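Side-chain contacts in sensor protein (PDB 3A0S), which is the PAS domain of a sensor histidine kinase that probably uses ATP to phosphorylate a protein histidine in two-component signalling: residues 19-22 with 23-27; 26-29 with 30-33; 38-41 with 42-45. All coordinates share one frame; numbering follows the deposited sequence. Where two conformers were deposited one is given.

Contact 1. Residues 19-22 with 23-27; sequences KKAE and QLFGL
E22 lays its CB and CG against the backbone carbonyl of L27, with CG 3.2 Å from L27 O, while its carboxylate lies back alongside K19, at the flank of the helix. The same oxygen also receives a CA-H...O contact from E22 CA and a hydrogen bond from W17 NE1, so indole and glutamate backbone meet on one carbonyl. CG of E22 stands anti to its own carbonyl carbon (chi1 -67°) and the chain is extended beyond it, which carries the carboxylate to two donors. OE1 takes K19 NZ at 2.8 Å on its syn lone pair, closing a salt bridge one helical turn back, and OE2 accepts from K29 N. Losing this carboxylate to an alanine is likely to strand the K19 ammonium without its counter-charge and the K29 amide without its acceptor.

These residues form the short helix 19-25 of the PAS fold, which follows strand 14-17. Its i to i+4 backbone bonds run from Q23 N on K19 O to G26 N on E22 O. That last bond, 2.8 Å long, arrives from above the carbonyl plane of E22, as the chain breaks away at G26 with positive phi.

On the outer side, Q23 extends back over the carbonyl of K19, its CG 3.3 Å from K19 O, and its NE2 lies 3.6 Å from CD of K20. K20 itself bends at chi2 and chi4, and its NZ bonds to E2 O. F25 turns inward: CD2 is 3.4 Å from A21 O and 4.3 Å from A21 CB. A methyl of L24, CD2, sits over one face of the ring, offset toward the rim, and the rings of F43 and F67 meet F25 edge-to-face.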
ATOM      1  N   LYS A  19       4.503  11.930  -1.108  1.00 19.57           N
ATOM      2  CA  LYS A  19       5.876  12.364  -1.081  1.00 21.06           C
ATOM      3  C   LYS A  19       6.737  11.583  -0.080  1.00 20.30           C
ATOM      4  O   LYS A  19       7.912  11.352  -0.349  1.00 20.22           O
ATOM      5  CB  LYS A  19       5.968  13.881  -0.855  1.00 22.14           C
ATOM      6  CG  LYS A  19       5.508  14.688  -2.069  1.00 26.48           C
ATOM      7  CD  LYS A  19       6.680  15.109  -2.964  1.00 34.31           C
ATOM      8  CE  LYS A  19       6.208  15.326  -4.411  1.00 36.93           C
ATOM      9  NZ  LYS A  19       7.338  15.183  -5.377  1.00 38.03           N
ATOM     10  N   LYS A  20       6.153  11.110   1.026  1.00 20.57           N
ATOM     11  CA  LYS A  20       6.872  10.269   1.988  1.00 19.82           C
ATOM     12  C   LYS A  20       7.243   8.933   1.364  1.00 19.92           C
ATOM     13  O   LYS A  20       8.325   8.421   1.599  1.00 20.21           O
ATOM     14  CB  LYS A  20       6.082  10.096   3.296  1.00 19.51           C
ATOM     15  CG  LYS A  20       6.014  11.396   4.125  1.00 21.18           C
ATOM     16  CD  LYS A  20       7.372  11.759   4.772  1.00 22.37           C
ATOM     17  CE  LYS A  20       7.206  13.012   5.649  1.00 23.16           C
ATOM     18  NZ  LYS A  20       6.384  12.674   6.826  1.00 22.63           N
ATOM     19  N   ALA A  21       6.336   8.389   0.565  1.00 18.76           N
ATOM     20  CA  ALA A  21       6.656   7.146  -0.164  1.00 18.86           C
ATOM     21  C   ALA A  21       7.768   7.358  -1.188  1.00 18.95           C
ATOM     22  O   ALA A  21       8.663   6.520  -1.331  1.00 19.67           O
ATOM     23  CB  ALA A  21       5.398   6.556  -0.824  1.00 18.42           C
ATOM     24  N   GLU A  22       7.757   8.523  -1.830  1.00 20.25           N
ATOM     25  CA  GLU A  22       8.863   8.904  -2.748  1.00 21.72           C
ATOM     26  C   GLU A  22      10.197   8.935  -2.015  1.00 21.93           C
ATOM     27  O   GLU A  22      11.200   8.405  -2.511  1.00 22.40           O
ATOM     28  CB  GLU A  22       8.604  10.248  -3.419  1.00 21.58           C
ATOM     29  CG  GLU A  22       7.436  10.240  -4.392  1.00 21.66           C
ATOM     30  CD  GLU A  22       7.207  11.580  -5.068  1.00 24.47           C
ATOM     31  OE1 GLU A  22       7.751  12.583  -4.556  1.00 28.60           O
ATOM     32  OE2 GLU A  22       6.482  11.648  -6.089  1.00 23.09           O
ATOM     33  N   GLN A  23      10.208   9.552  -0.847  1.00 23.02           N
ATOM     34  CA  GLN A  23      11.422   9.688  -0.043  1.00 25.21           C
ATOM     35  C   GLN A  23      11.905   8.356   0.519  1.00 24.59           C
ATOM     36  O   GLN A  23      13.120   8.088   0.531  1.00 26.11           O
ATOM     37  CB  GLN A  23      11.211  10.716   1.081  1.00 25.24           C
ATOM     38  CG  GLN A  23      10.998  12.132   0.554  1.00 28.89           C
ATOM     39  CD  GLN A  23      10.476  13.103   1.612  1.00 30.17           C
ATOM     40  OE1 GLN A  23      10.246  14.285   1.323  1.00 39.60           O
ATOM     41  NE2 GLN A  23      10.312  12.624   2.847  1.00 35.11           N
ATOM     42  N   LEU A  24      10.975   7.502   0.919  1.00 23.02           N
ATOM     43  CA  LEU A  24      11.293   6.246   1.554  1.00 22.58           C
ATOM     44  C   LEU A  24      11.786   5.256   0.515  1.00 22.59           C
ATOM     45  O   LEU A  24      12.772   4.517   0.732  1.00 23.12           O
ATOM     46  CB  LEU A  24      10.069   5.674   2.271  1.00 22.79           C
ATOM     47  CG  LEU A  24      10.317   4.356   2.997  1.00 22.20           C
ATOM     48  CD1 LEU A  24      11.472   4.451   3.998  1.00 24.47           C
ATOM     49  CD2 LEU A  24       9.037   3.872   3.663  1.00 24.91           C
ATOM     50  N   PHE A  25      11.111   5.228  -0.633  1.00 21.89           N
ATOM     51  CA  PHE A  25      11.384   4.166  -1.619  1.00 21.87           C
ATOM     52  C   PHE A  25      12.196   4.601  -2.842  1.00 22.52           C
ATOM     53  O   PHE A  25      12.677   3.758  -3.606  1.00 24.22           O
ATOM     54  CB  PHE A  25      10.063   3.548  -2.047  1.00 22.58           C
ATOM     55  CG  PHE A  25       9.342   2.850  -0.942  1.00 23.30           C
ATOM     56  CD1 PHE A  25       9.939   1.773  -0.275  1.00 26.02           C
ATOM     57  CD2 PHE A  25       8.065   3.233  -0.594  1.00 23.61           C
ATOM     58  CE1 PHE A  25       9.269   1.103   0.724  1.00 27.74           C
ATOM     59  CE2 PHE A  25       7.405   2.571   0.425  1.00 25.46           C
ATOM     60  CZ  PHE A  25       8.008   1.512   1.090  1.00 25.89           C
ATOM     61  N   GLY A  26      12.339   5.905  -3.038  1.00 22.27           N
ATOM     62  CA  GLY A  26      13.153   6.462  -4.128  1.00 23.29           C
ATOM     63  C   GLY A  26      12.534   6.380  -5.503  1.00 23.46           C
ATOM     64  O   GLY A  26      13.253   6.425  -6.530  1.00 24.63           O
ATOM     65  N   LEU A  27      11.205   6.230  -5.537  1.00 23.37           N
ATOM     66  CA  LEU A  27      10.435   6.183  -6.786  1.00 23.53           C
ATOM     67  C   LEU A  27       9.475   7.374  -6.800  1.00 23.40           C
ATOM     68  O   LEU A  27       8.793   7.646  -5.782  1.00 22.74           O
ATOM     69  CB  LEU A  27       9.643   4.860  -6.910  1.00 23.39           C
ATOM     70  CG  LEU A  27      10.401   3.513  -6.869  1.00 24.26           C
ATOM     71  CD1 LEU A  27       9.436   2.340  -6.873  1.00 26.83           C
ATOM     72  CD2 LEU A  27      11.421   3.380  -8.018  1.00 26.21           C
TER

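Contact 2. Residues 26-29 with 30-33; sequences GLKK and ENVL
L27 and V32 make the close apolar part of the contact, their side chains crossing at about a right angle with L27 CD1 3.8 Å from V32 CG1. CG1 of V32 stands anti to its carbonyl carbon (chi1 -64°), which directs that methyl to L27, while the other methyl, CG2, rests over the backbone 3.6 Å from K29 O. V32 is buried. K29 O accepts from two amides, L33 N at 2.9 Å, nearly in line with the carbonyl bond, and V32 N, which comes in from above the carbonyl plane. K28 O takes N31 N likewise from above its plane, and only a weak bond from V32 N. This mixture of i+3 and i+4 bonds marks a short, weakly bonded helix of about one turn, part 3-10 in character.

The other flank is exposed, held by polar side chains and a water rather than by apolar packing. K28, E30 and N31 point the same way, K28 running alongside both of the others. CD of K28 is 3.4 Å from E30 OE2, yet the ammonium stays 4.5 Å from that oxygen, beyond a salt bridge, so any attraction is probably diffuse. E30 gets there by a bend at chi2 (-95°), folding its carboxylate back beside CB of K28. A water joins the two segments more firmly: it accepts from K28 N and donates to N31 OD1 at 2.7 Å. K29 and L33 run side by side along the surface, the lysine CE 4.2 Å from the leucine CD1.

The turn follows helix 19-25 and packs on strand 14-17, with V32 against I14 and W17 and K29 against W17.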
ATOM      1  N   GLY A  26      12.339   5.905  -3.038  1.00 22.27           N
ATOM      2  CA  GLY A  26      13.153   6.462  -4.128  1.00 23.29           C
ATOM      3  C   GLY A  26      12.534   6.380  -5.503  1.00 23.46           C
ATOM      4  O   GLY A  26      13.253   6.425  -6.530  1.00 24.63           O
ATOM      5  N   LEU A  27      11.205   6.230  -5.537  1.00 23.37           N
ATOM      6  CA  LEU A  27      10.435   6.183  -6.786  1.00 23.53           C
ATOM      7  C   LEU A  27       9.475   7.374  -6.800  1.00 23.40           C
ATOM      8  O   LEU A  27       8.793   7.646  -5.782  1.00 22.74           O
ATOM      9  CB  LEU A  27       9.643   4.860  -6.910  1.00 23.39           C
ATOM     10  CG  LEU A  27      10.401   3.513  -6.869  1.00 24.26           C
ATOM     11  CD1 LEU A  27       9.436   2.340  -6.873  1.00 26.83           C
ATOM     12  CD2 LEU A  27      11.421   3.380  -8.018  1.00 26.21           C
ATOM     13  N   LYS A  28       9.424   8.083  -7.933  1.00 23.65           N
ATOM     14  CA  LYS A  28       8.497   9.190  -8.080  1.00 23.85           C
ATOM     15  C   LYS A  28       7.076   8.684  -8.340  1.00 22.21           C
ATOM     16  O   LYS A  28       6.887   7.653  -9.011  1.00 22.86           O
ATOM     17  CB  LYS A  28       8.955  10.118  -9.200  1.00 24.98           C
ATOM     18  CG  LYS A  28      10.083  11.025  -8.767  1.00 28.97           C
ATOM     19  CD  LYS A  28      10.671  11.753  -9.962  1.00 35.30           C
ATOM     20  CE  LYS A  28      11.704  12.779  -9.503  1.00 38.09           C
ATOM     21  NZ  LYS A  28      12.098  13.687 -10.621  1.00 40.58           N
ATOM     22  N   LYS A  29       6.080   9.413  -7.838  1.00 21.25           N
ATOM     23  CA  LYS A  29       4.693   9.059  -8.078  1.00 21.30           C
ATOM     24  C   LYS A  29       4.372   8.808  -9.553  1.00 21.51           C
ATOM     25  O   LYS A  29       3.693   7.852  -9.905  1.00 21.40           O
ATOM     26  CB  LYS A  29       3.797  10.157  -7.458  1.00 21.46           C
ATOM     27  CG  LYS A  29       2.342  10.028  -7.735  1.00 25.53           C
ATOM     28  CD  LYS A  29       1.574  11.128  -7.027  1.00 28.07           C
ATOM     29  CE  LYS A  29       0.110  10.956  -7.321  1.00 31.85           C
ATOM     30  NZ  LYS A  29      -0.663  12.131  -6.846  1.00 35.45           N
ATOM     31  N   GLU A  30       4.870   9.681 -10.420  1.00 21.47           N
ATOM     32  CA  GLU A  30       4.531   9.579 -11.835  1.00 22.18           C
ATOM     33  C   GLU A  30       5.128   8.326 -12.464  1.00 21.40           C
ATOM     34  O   GLU A  30       4.655   7.839 -13.503  1.00 23.01           O
ATOM     35  CB  GLU A  30       4.981  10.833 -12.580  1.00 22.90           C
ATOM     36  CG  GLU A  30       6.456  11.141 -12.425  1.00 28.02           C
ATOM     37  CD  GLU A  30       6.761  12.135 -11.299  1.00 31.41           C
ATOM     38  OE1 GLU A  30       5.985  12.259 -10.299  1.00 28.52           O
ATOM     39  OE2 GLU A  30       7.803  12.825 -11.444  1.00 35.15           O
ATOM     40  N   ASN A  31       6.147   7.784 -11.815  1.00 21.49           N
ATOM     41  CA  ASN A  31       6.761   6.561 -12.306  1.00 21.03           C
ATOM     42  C   ASN A  31       6.060   5.265 -11.880  1.00 20.29           C
ATOM     43  O   ASN A  31       6.311   4.198 -12.471  1.00 20.71           O
ATOM     44  CB  ASN A  31       8.240   6.573 -11.914  1.00 23.22           C
ATOM     45  CG  ASN A  31       9.020   7.675 -12.653  1.00 24.58           C
ATOM     46  OD1 ASN A  31       9.919   8.288 -12.097  1.00 33.54           O
ATOM     47  ND2 ASN A  31       8.640   7.941 -13.891  1.00 29.81           N
ATOM     48  N   VAL A  32       5.152   5.361 -10.904  1.00 19.45           N
ATOM     49  CA  VAL A  32       4.467   4.163 -10.415  1.00 19.88           C
ATOM     50  C   VAL A  32       2.936   4.226 -10.547  1.00 18.95           C
ATOM     51  O   VAL A  32       2.242   3.198 -10.511  1.00 18.88           O
ATOM     52  CB  VAL A  32       4.864   3.813  -8.947  1.00 21.00           C
ATOM     53  CG1 VAL A  32       6.365   3.450  -8.863  1.00 21.20           C
ATOM     54  CG2 VAL A  32       4.496   4.945  -7.982  1.00 21.71           C
ATOM     55  N   LEU A  33       2.393   5.424 -10.694  1.00 19.26           N
ATOM     56  CA  LEU A  33       0.952   5.546 -10.721  1.00 19.10           C
ATOM     57  C   LEU A  33       0.349   4.702 -11.829  1.00 18.77           C
ATOM     58  O   LEU A  33       0.857   4.703 -12.961  1.00 19.25           O
ATOM     59  CB  LEU A  33       0.626   7.010 -10.978  0.50 20.60           C
ATOM     60  CG  LEU A  33      -0.805   7.431 -10.714  0.50 19.16           C
ATOM     61  CD1 LEU A  33      -1.155   7.440  -9.232  0.50 19.02           C
ATOM     62  CD2 LEU A  33      -0.983   8.826 -11.294  0.50 20.90           C
TER
HETATM   63  O   HOH W   1      11.093   6.937 -10.045  1.00 41.32           O

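Contact 3. Residues 38-41 with 42-45; sequences KDLP and DFEE
E44 curls back over the turn that precedes it and brings its carboxylate down on P41 and D42. OE2 lies 3.0 Å from P41 CA, and OE1 accepts the amide of D42 at 2.6 Å, met from above the carboxylate plane. A bend at chi2 (89°) turns the carboxylate toward these two residues, and the same side chain passes close to the 3-10 segment 38-39, its CG 3.5 Å from K38 O. On the inner side CB of L40 touches CD2 of F43 at 3.7 Å, an approach oblique to the ring; with CG of F43 anti to its carbonyl carbon (chi1 -67°), the ring is turned so that CD2 meets the leucine.

Behind these side chains is a type II beta turn from L40 to F43, closed by F43 N on L40 O at 2.9 Å. P41 and D42 occupy its central positions, the proline with phi already suited to the first of them and D42 with positive phi. The amide of D42 does not take part in the closing bond, and the glutamate carboxylate supplies its acceptor, so side chain and turn brace each other. CB and CG of D42 lie beside the carbonyl oxygen of P41.

The turn leads straight into helix 44-56 of the PAS domain and sets F43, the buried residue, facing the interior just before that helix. Its CB stays 3.6 Å from L40 O. Further out, the F43 ring meets that of F67 with the planes at about 40°. At the outer edge K38 NZ forms a long, weak ion pair with E51.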
ATOM      1  N   LYS A  38       2.321  -5.187  -7.150  1.00 19.99           N
ATOM      2  CA  LYS A  38       2.974  -6.483  -7.082  1.00 22.53           C
ATOM      3  C   LYS A  38       3.986  -6.657  -8.211  1.00 21.49           C
ATOM      4  O   LYS A  38       4.809  -7.591  -8.153  1.00 23.46           O
ATOM      5  CB  LYS A  38       1.947  -7.625  -7.063  1.00 22.48           C
ATOM      6  CG  LYS A  38       1.084  -7.756  -8.276  1.00 26.85           C
ATOM      7  CD  LYS A  38       0.130  -8.969  -8.198  1.00 28.42           C
ATOM      8  CE  LYS A  38      -0.819  -8.981  -9.394  1.00 36.81           C
ATOM      9  NZ  LYS A  38      -1.897 -10.025  -9.325  1.00 39.72           N
ATOM     10  N   ASP A  39       3.927  -5.791  -9.235  1.00 20.03           N
ATOM     11  CA  ASP A  39       4.919  -5.849 -10.336  1.00 19.72           C
ATOM     12  C   ASP A  39       6.222  -5.190  -9.963  1.00 20.17           C
ATOM     13  O   ASP A  39       7.222  -5.335 -10.670  1.00 19.93           O
ATOM     14  CB  ASP A  39       4.419  -5.184 -11.622  1.00 19.86           C
ATOM     15  CG  ASP A  39       3.389  -5.993 -12.369  1.00 18.44           C
ATOM     16  OD1 ASP A  39       3.280  -7.224 -12.189  1.00 23.56           O
ATOM     17  OD2 ASP A  39       2.672  -5.375 -13.196  1.00 19.21           O
ATOM     18  N   LEU A  40       6.261  -4.486  -8.854  1.00 19.94           N
ATOM     19  CA  LEU A  40       7.477  -3.793  -8.444  1.00 21.32           C
ATOM     20  C   LEU A  40       8.297  -4.734  -7.585  1.00 23.00           C
ATOM     21  O   LEU A  40       7.790  -5.211  -6.550  1.00 23.46           O
ATOM     22  CB  LEU A  40       7.163  -2.489  -7.674  1.00 21.03           C
ATOM     23  CG  LEU A  40       6.264  -1.467  -8.389  1.00 21.18           C
ATOM     24  CD1 LEU A  40       6.161  -0.170  -7.574  1.00 24.87           C
ATOM     25  CD2 LEU A  40       6.756  -1.173  -9.822  1.00 26.28           C
ATOM     26  N   PRO A  41       9.555  -5.023  -8.021  1.00 24.95           N
ATOM     27  CA  PRO A  41      10.487  -5.828  -7.244  1.00 25.88           C
ATOM     28  C   PRO A  41      10.581  -5.233  -5.862  1.00 26.18           C
ATOM     29  O   PRO A  41      10.797  -4.021  -5.699  1.00 28.15           O
ATOM     30  CB  PRO A  41      11.813  -5.657  -7.992  1.00 25.67           C
ATOM     31  CG  PRO A  41      11.409  -5.412  -9.397  1.00 25.84           C
ATOM     32  CD  PRO A  41      10.173  -4.551  -9.277  1.00 24.63           C
ATOM     33  N   ASP A  42      10.355  -6.092  -4.890  1.00 26.84           N
ATOM     34  CA  ASP A  42      10.507  -5.744  -3.465  1.00 26.76           C
ATOM     35  C   ASP A  42       9.152  -5.514  -2.829  1.00 25.81           C
ATOM     36  O   ASP A  42       9.057  -5.486  -1.601  1.00 24.69           O
ATOM     37  CB  ASP A  42      11.370  -4.468  -3.214  1.00 27.50           C
ATOM     38  CG  ASP A  42      12.864  -4.644  -3.534  1.00 31.15           C
ATOM     39  OD1 ASP A  42      13.371  -5.776  -3.628  1.00 32.21           O
ATOM     40  OD2 ASP A  42      13.541  -3.587  -3.632  1.00 36.18           O
ATOM     41  N   PHE A  43       8.124  -5.259  -3.650  1.00 24.02           N
ATOM     42  CA  PHE A  43       6.766  -4.995  -3.131  1.00 23.29           C
ATOM     43  C   PHE A  43       5.812  -6.140  -3.353  1.00 24.05           C
ATOM     44  O   PHE A  43       4.638  -6.027  -3.037  1.00 22.82           O
ATOM     45  CB  PHE A  43       6.150  -3.726  -3.750  1.00 24.25           C
ATOM     46  CG  PHE A  43       6.848  -2.481  -3.347  1.00 23.58           C
ATOM     47  CD1 PHE A  43       6.479  -1.801  -2.192  1.00 26.60           C
ATOM     48  CD2 PHE A  43       7.901  -1.999  -4.109  1.00 25.67           C
ATOM     49  CE1 PHE A  43       7.135  -0.645  -1.825  1.00 29.03           C
ATOM     50  CE2 PHE A  43       8.573  -0.837  -3.753  1.00 28.09           C
ATOM     51  CZ  PHE A  43       8.186  -0.165  -2.594  1.00 26.28           C
ATOM     52  N   GLU A  44       6.318  -7.248  -3.872  1.00 23.61           N
ATOM     53  CA  GLU A  44       5.488  -8.414  -4.187  1.00 24.69           C
ATOM     54  C   GLU A  44       4.773  -8.929  -2.952  1.00 23.29           C
ATOM     55  O   GLU A  44       3.587  -9.245  -3.007  1.00 23.81           O
ATOM     56  CB  GLU A  44       6.329  -9.546  -4.795  1.00 26.01           C
ATOM     57  CG  GLU A  44       7.093  -9.189  -6.072  1.00 29.48           C
ATOM     58  CD  GLU A  44       8.504  -8.601  -5.854  1.00 33.67           C
ATOM     59  OE1 GLU A  44       8.938  -8.265  -4.711  1.00 31.85           O
ATOM     60  OE2 GLU A  44       9.193  -8.466  -6.884  1.00 38.80           O
ATOM     61  N   GLU A  45       5.500  -9.034  -1.840  1.00 23.14           N
ATOM     62  CA  GLU A  45       4.900  -9.524  -0.604  1.00 22.93           C
ATOM     63  C   GLU A  45       3.858  -8.569  -0.014  1.00 22.44           C
ATOM     64  O   GLU A  45       2.757  -8.989   0.361  1.00 22.84           O
ATOM     65  CB  GLU A  45       5.973  -9.801   0.428  1.00 23.85           C
ATOM     66  CG  GLU A  45       5.426 -10.313   1.740  1.00 26.61           C
ATOM     67  CD  GLU A  45       6.534 -10.821   2.645  1.00 29.30           C
ATOM     68  OE1 GLU A  45       7.501 -10.061   2.914  1.00 30.97           O
ATOM     69  OE2 GLU A  45       6.451 -11.995   3.070  1.00 30.14           O
TER

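In the fold
From the N terminus, the chain passes strands 4-9 and 14-17 before contact 1, which spans helix 19-25 and its exit at G26. Contact 2 begins where contact 1 finishes, sharing G26 and L27, and winds the short helix 29-32; the link from E22 to the amide of K29 closes the connecting loop. Contact 3 comes later, in series with the others, at the turn leading into helix 44-56. None nests within or crosses another. Their side chains nevertheless converge: L40 CD1 packs against L27 and V32, and F43 against F25. The turn before helix 44-56 is thereby tied to both short helices, which pack on the antiparallel sheet.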